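Local coordinates for protein putative NADPH-dependent oxidoreductase (PDB 3DB2) that probably catalyses an NADPH-dependent oxidation or reduction of a substrate not yet identified, as a two-domain dehydrogenase of the GFO/IDH/MocA family, at residues 145-157 with 182-194. Residues are numbered along the deposited sequence; the frame is centred on the assembly and turned at random. Where two conformers were deposited one is given.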
loop_
_atom_site.group_PDB
_atom_site.type_symbol
_atom_site.label_atom_id
_atom_site.label_comp_id
_atom_site.label_asym_id
_atom_site.label_seq_id
_atom_site.Cartn_x
_atom_site.Cartn_y
_atom_site.Cartn_z
ATOM N N GLY C 145 11.447 -16.348 3.857
ATOM C CA GLY C 145 11.342 -16.295 5.297
ATOM C C GLY C 145 9.850 -16.202 5.616
ATOM O O GLY C 145 9.089 -16.726 4.784
ATOM N N GLU C 146 9.526 -15.553 6.718
ATOM C CA GLU C 146 8.145 -15.392 7.154
ATOM C C GLU C 146 7.548 -14.067 6.664
ATOM O O GLU C 146 8.164 -13.032 6.742
ATOM C CB GLU C 146 7.976 -15.390 8.657
ATOM C CG GLU C 146 8.363 -16.727 9.302
ATOM C CD GLU C 146 7.319 -17.805 9.087
ATOM O OE1 GLU C 146 6.141 -17.469 8.834
ATOM O OE2 GLU C 146 7.652 -19.009 9.168
ATOM N N VAL C 147 6.315 -14.152 6.195
ATOM C CA VAL C 147 5.602 -12.963 5.738
ATOM C C VAL C 147 5.009 -12.162 6.882
ATOM O O VAL C 147 4.365 -12.690 7.789
ATOM C CB VAL C 147 4.413 -13.308 4.827
ATOM C CG1 VAL C 147 3.667 -11.985 4.506
ATOM C CG2 VAL C 147 4.878 -14.034 3.591
ATOM N N SER C 148 5.193 -10.853 6.824
ATOM C CA SER C 148 4.635 -9.912 7.788
ATOM C C SER C 148 3.377 -9.260 7.194
ATOM O O SER C 148 2.301 -9.335 7.773
ATOM C CB SER C 148 5.597 -8.786 8.185
ATOM O OG SER C 148 6.393 -8.300 7.111
ATOM N N SER C 149 3.579 -8.655 6.028
ATOM C CA SER C 149 2.489 -7.922 5.376
ATOM C C SER C 149 2.552 -8.072 3.849
ATOM O O SER C 149 3.560 -8.432 3.258
ATOM C CB SER C 149 2.533 -6.451 5.755
ATOM O OG SER C 149 3.672 -5.780 5.278
ATOM N N ILE C 150 1.410 -7.746 3.221
ATOM C CA ILE C 150 1.276 -7.736 1.777
ATOM C C ILE C 150 0.545 -6.455 1.370
ATOM O O ILE C 150 -0.324 -6.000 2.088
ATOM C CB ILE C 150 0.537 -8.965 1.236
ATOM C CG1 ILE C 150 1.324 -10.260 1.408
ATOM C CG2 ILE C 150 0.119 -8.760 -0.226
ATOM C CD1 ILE C 150 0.488 -11.474 1.052
ATOM N N GLU C 151 0.930 -5.886 0.216
ATOM C CA GLU C 151 0.210 -4.752 -0.340
ATOM C C GLU C 151 -0.253 -5.117 -1.757
ATOM O O GLU C 151 0.613 -5.483 -2.538
ATOM C CB GLU C 151 1.074 -3.490 -0.425
ATOM C CG GLU C 151 1.667 -3.137 0.923
ATOM C CD GLU C 151 2.960 -2.343 0.772
ATOM O OE1 GLU C 151 3.542 -2.280 -0.332
ATOM O OE2 GLU C 151 3.399 -1.820 1.825
ATOM N N ALA C 152 -1.537 -5.047 -2.003
ATOM C CA ALA C 152 -2.126 -5.443 -3.277
ATOM C C ALA C 152 -2.840 -4.233 -3.867
ATOM O O ALA C 152 -3.416 -3.452 -3.097
ATOM C CB ALA C 152 -3.098 -6.592 -3.095
ATOM N N VAL C 153 -2.784 -4.059 -5.180
ATOM C CA VAL C 153 -3.453 -2.910 -5.787
ATOM C C VAL C 153 -4.141 -3.386 -7.065
ATOM O O VAL C 153 -3.538 -4.165 -7.795
ATOM C CB VAL C 153 -2.481 -1.782 -6.151
ATOM C CG1 VAL C 153 -3.158 -0.651 -6.916
ATOM C CG2 VAL C 153 -1.818 -1.240 -4.887
ATOM N N PHE C 154 -5.353 -2.911 -7.306
ATOM C CA PHE C 154 -5.981 -3.181 -8.610
ATOM C C PHE C 154 -6.754 -1.871 -8.926
ATOM O O PHE C 154 -7.661 -1.470 -8.229
ATOM C CB PHE C 154 -6.820 -4.415 -8.634
ATOM C CG PHE C 154 -7.190 -4.955 -10.026
ATOM C CD1 PHE C 154 -6.920 -4.264 -11.178
ATOM C CD2 PHE C 154 -7.831 -6.192 -10.110
ATOM C CE1 PHE C 154 -7.246 -4.734 -12.452
ATOM C CE2 PHE C 154 -8.171 -6.685 -11.358
ATOM C CZ PHE C 154 -7.899 -5.956 -12.504
ATOM N N SER C 155 -6.305 -1.219 -9.990
ATOM C CA SER C 155 -6.882 0.043 -10.407
ATOM C C SER C 155 -6.949 0.172 -11.932
ATOM O O SER C 155 -6.209 -0.463 -12.695
ATOM C CB SER C 155 -6.078 1.232 -9.891
ATOM O OG SER C 155 -4.849 1.350 -10.591
ATOM N N ASN C 156 -7.847 1.042 -12.353
ATOM C CA ASN C 156 -7.971 1.473 -13.748
ATOM C C ASN C 156 -8.812 2.747 -13.758
ATOM O O ASN C 156 -9.257 3.255 -12.722
ATOM C CB ASN C 156 -8.503 0.346 -14.605
ATOM C CG ASN C 156 -9.952 0.002 -14.362
ATOM O OD1 ASN C 156 -10.794 0.789 -13.951
ATOM N ND2 ASN C 156 -10.200 -1.264 -14.655
ATOM N N GLU C 157 -9.010 3.309 -14.944
ATOM C CA GLU C 157 -9.595 4.646 -15.029
ATOM C C GLU C 157 -11.086 4.579 -15.282
ATOM O O GLU C 157 -11.692 5.581 -15.702
ATOM C CB GLU C 157 -8.813 5.345 -16.148
ATOM C CG GLU C 157 -9.247 4.813 -17.488
ATOM C CD GLU C 157 -8.469 3.643 -18.051
ATOM O OE1 GLU C 157 -7.849 2.858 -17.301
ATOM O OE2 GLU C 157 -8.496 3.517 -19.304
ATOM N N LEU C 182 -12.836 -5.171 -9.138
ATOM C CA LEU C 182 -11.385 -5.312 -9.164
ATOM C C LEU C 182 -10.947 -6.010 -7.882
ATOM O O LEU C 182 -10.167 -6.961 -7.917
ATOM C CB LEU C 182 -10.667 -3.964 -9.297
ATOM C CG LEU C 182 -11.033 -3.075 -10.484
ATOM C CD1 LEU C 182 -10.089 -1.871 -10.598
ATOM C CD2 LEU C 182 -11.023 -3.880 -11.770
ATOM N N GLY C 183 -11.410 -5.577 -6.733
ATOM C CA GLY C 183 -10.875 -6.050 -5.473
ATOM C C GLY C 183 -11.068 -7.530 -5.234
ATOM O O GLY C 183 -10.269 -8.155 -4.540
ATOM N N VAL C 184 -12.158 -8.130 -5.758
ATOM C CA VAL C 184 -12.393 -9.538 -5.396
ATOM C C VAL C 184 -11.286 -10.434 -5.904
ATOM O O VAL C 184 -10.961 -11.487 -5.355
ATOM C CB VAL C 184 -13.767 -9.955 -5.961
ATOM C CG1 VAL C 184 -13.944 -11.465 -5.966
ATOM C CG2 VAL C 184 -14.851 -9.299 -5.120
ATOM N N HIS C 185 -10.649 -10.010 -7.011
ATOM C CA HIS C 185 -9.493 -10.729 -7.548
ATOM C C HIS C 185 -8.352 -10.760 -6.526
ATOM O O HIS C 185 -7.822 -11.829 -6.201
ATOM C CB HIS C 185 -8.943 -10.084 -8.803
ATOM C CG HIS C 185 -9.752 -10.185 -10.048
ATOM N ND1 HIS C 185 -9.554 -11.169 -10.990
ATOM C CD2 HIS C 185 -10.758 -9.406 -10.505
ATOM C CE1 HIS C 185 -10.408 -10.988 -11.974
ATOM N NE2 HIS C 185 -11.144 -9.927 -11.709
ATOM N N GLN C 186 -8.034 -9.555 -6.043
ATOM C CA GLN C 186 -6.945 -9.446 -5.048
ATOM C C GLN C 186 -7.326 -9.997 -3.693
ATOM O O GLN C 186 -6.475 -10.608 -3.008
ATOM C CB GLN C 186 -6.457 -7.992 -4.946
ATOM C CG GLN C 186 -5.804 -7.525 -6.250
ATOM C CD GLN C 186 -4.397 -8.051 -6.459
ATOM O OE1 GLN C 186 -4.016 -9.179 -6.143
ATOM N NE2 GLN C 186 -3.592 -7.197 -7.066
ATOM N N ILE C 187 -8.581 -9.848 -3.256
ATOM C CA ILE C 187 -9.046 -10.528 -2.060
ATOM C C ILE C 187 -8.863 -12.032 -2.127
ATOM O O ILE C 187 -8.403 -12.700 -1.174
ATOM C CB ILE C 187 -10.520 -10.171 -1.776
ATOM C CG1 ILE C 187 -10.601 -8.656 -1.488
ATOM C CG2 ILE C 187 -11.109 -11.024 -0.674
ATOM C CD1 ILE C 187 -12.023 -8.170 -1.396
ATOM N N ASP C 188 -9.183 -12.633 -3.263
ATOM C CA ASP C 188 -8.936 -14.063 -3.448
ATOM C C ASP C 188 -7.428 -14.324 -3.447
ATOM O O ASP C 188 -7.028 -15.286 -2.762
ATOM C CB ASP C 188 -9.578 -14.593 -4.721
ATOM C CG ASP C 188 -9.422 -16.114 -4.740
ATOM O OD1 ASP C 188 -10.096 -16.792 -3.924
ATOM O OD2 ASP C 188 -8.610 -16.575 -5.560
ATOM N N ASN C 189 -6.643 -13.517 -4.159
ATOM C CA ASN C 189 -5.197 -13.732 -4.107
ATOM C C ASN C 189 -4.680 -13.685 -2.682
ATOM O O ASN C 189 -3.826 -14.488 -2.307
ATOM C CB ASN C 189 -4.441 -12.719 -4.976
ATOM C CG ASN C 189 -4.662 -13.010 -6.450
ATOM O OD1 ASN C 189 -5.013 -14.129 -6.823
ATOM N ND2 ASN C 189 -4.429 -11.981 -7.255
ATOM N N LEU C 190 -5.167 -12.757 -1.877
ATOM C CA LEU C 190 -4.683 -12.561 -0.511
ATOM C C LEU C 190 -4.994 -13.738 0.400
ATOM O O LEU C 190 -4.188 -14.174 1.213
ATOM C CB LEU C 190 -5.299 -11.283 0.080
ATOM C CG LEU C 190 -4.685 -9.984 -0.475
ATOM C CD1 LEU C 190 -5.542 -8.773 -0.127
ATOM C CD2 LEU C 190 -3.277 -9.820 0.064
ATOM N N GLN C 191 -6.198 -14.300 0.288
ATOM C CA GLN C 191 -6.536 -15.445 1.140
ATOM C C GLN C 191 -5.961 -16.731 0.571
ATOM O O GLN C 191 -5.694 -17.670 1.315
ATOM C CB GLN C 191 -8.052 -15.466 1.324
ATOM C CG GLN C 191 -8.541 -14.254 2.126
ATOM C CD GLN C 191 -10.015 -14.307 2.511
ATOM O OE1 GLN C 191 -10.403 -14.368 3.671
ATOM N NE2 GLN C 191 -10.916 -14.246 1.530
ATOM N N PHE C 192 -5.722 -16.807 -0.736
ATOM C CA PHE C 192 -4.962 -17.910 -1.315
ATOM C C PHE C 192 -3.541 -17.961 -0.758
ATOM O O PHE C 192 -2.980 -18.982 -0.347
ATOM C CB PHE C 192 -4.914 -17.753 -2.828
ATOM C CG PHE C 192 -3.881 -18.599 -3.537
ATOM C CD1 PHE C 192 -4.006 -19.985 -3.486
ATOM C CD2 PHE C 192 -2.828 -18.041 -4.245
ATOM C CE1 PHE C 192 -3.078 -20.780 -4.125
ATOM C CE2 PHE C 192 -1.880 -18.834 -4.863
ATOM C CZ PHE C 192 -2.022 -20.212 -4.792
ATOM N N LEU C 193 -2.906 -16.786 -0.721
ATOM C CA LEU C 193 -1.521 -16.682 -0.271
ATOM C C LEU C 193 -1.381 -16.846 1.240
ATOM O O LEU C 193 -0.459 -17.564 1.662
ATOM C CB LEU C 193 -0.953 -15.345 -0.726
ATOM C CG LEU C 193 -0.762 -15.099 -2.220
ATOM C CD1 LEU C 193 -0.125 -13.725 -2.439
ATOM C CD2 LEU C 193 0.075 -16.214 -2.844
ATOM N N LEU C 194 -2.258 -16.220 2.011
ATOM C CA LEU C 194 -2.129 -16.167 3.462
ATOM C C LEU C 194 -3.232 -16.781 4.315
ATOM O O LEU C 194 -3.103 -16.746 5.558
ATOM C CB LEU C 194 -2.048 -14.690 3.895
ATOM C CG LEU C 194 -0.871 -13.878 3.372
ATOM C CD1 LEU C 194 -0.691 -12.643 4.224
ATOM C CD2 LEU C 194 0.402 -14.712 3.346
#
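Phe154 lies under the side chain of Leu182, whose CD2 stands over the middle of the ring, 3.9 Å from its centroid and 12° off the normal, a CH-pi contact. The other methyl, CD1, reaches the backbone, 3.4 Å from Phe154 O. With CG of Phe154 anti to the backbone N, the ring swings across the start of helix 183-194, and its CE2 edge is turned toward His185 in an offset edge-to-face pair, planes at 69°. Beside it the amide of Gln186 rests on the methyl of Ala152 and gives the one hydrogen bond between strand and helix: NE2 donates to Val153 O at 3.1 Å, approaching from above the carbonyl plane. A bend at chi2 brings the amide to the strand, and Asn189 ND2, one helical turn on, fixes its rotation by donating to Gln186 OE1 at 3.0 Å. A leucine at Gln186 would probably leave Val153 O without this donor and deprive Asn189 of one of its acceptors. Farther along, the contact is aliphatic: Ile150 CG2 slides past Leu190 CD2 at 3.6 Å, while Ile150 CD1 meets Leu194 CD1 tip to tip, also at 3.6 Å. Outside the pair, Phe241 of the adjacent strand packs edge-to-face with Phe154, and Ser126 also bonds Asn189 ND2. On the opposite side of strand 147-155, Glu151 bonds Tyr230 of the second subunit. Helix 183-194 runs nearly antiparallel to the strand (159°), packing on part of one face of the mixed sheet in the C-terminal domain while the other face meets the second subunit. The chemistry is that of a buried alpha/beta interface, aromatic at one end and aliphatic at the other, with two hydrogen bonds between them linking Asn189 to Gln186 and Gln186 to Val153 O.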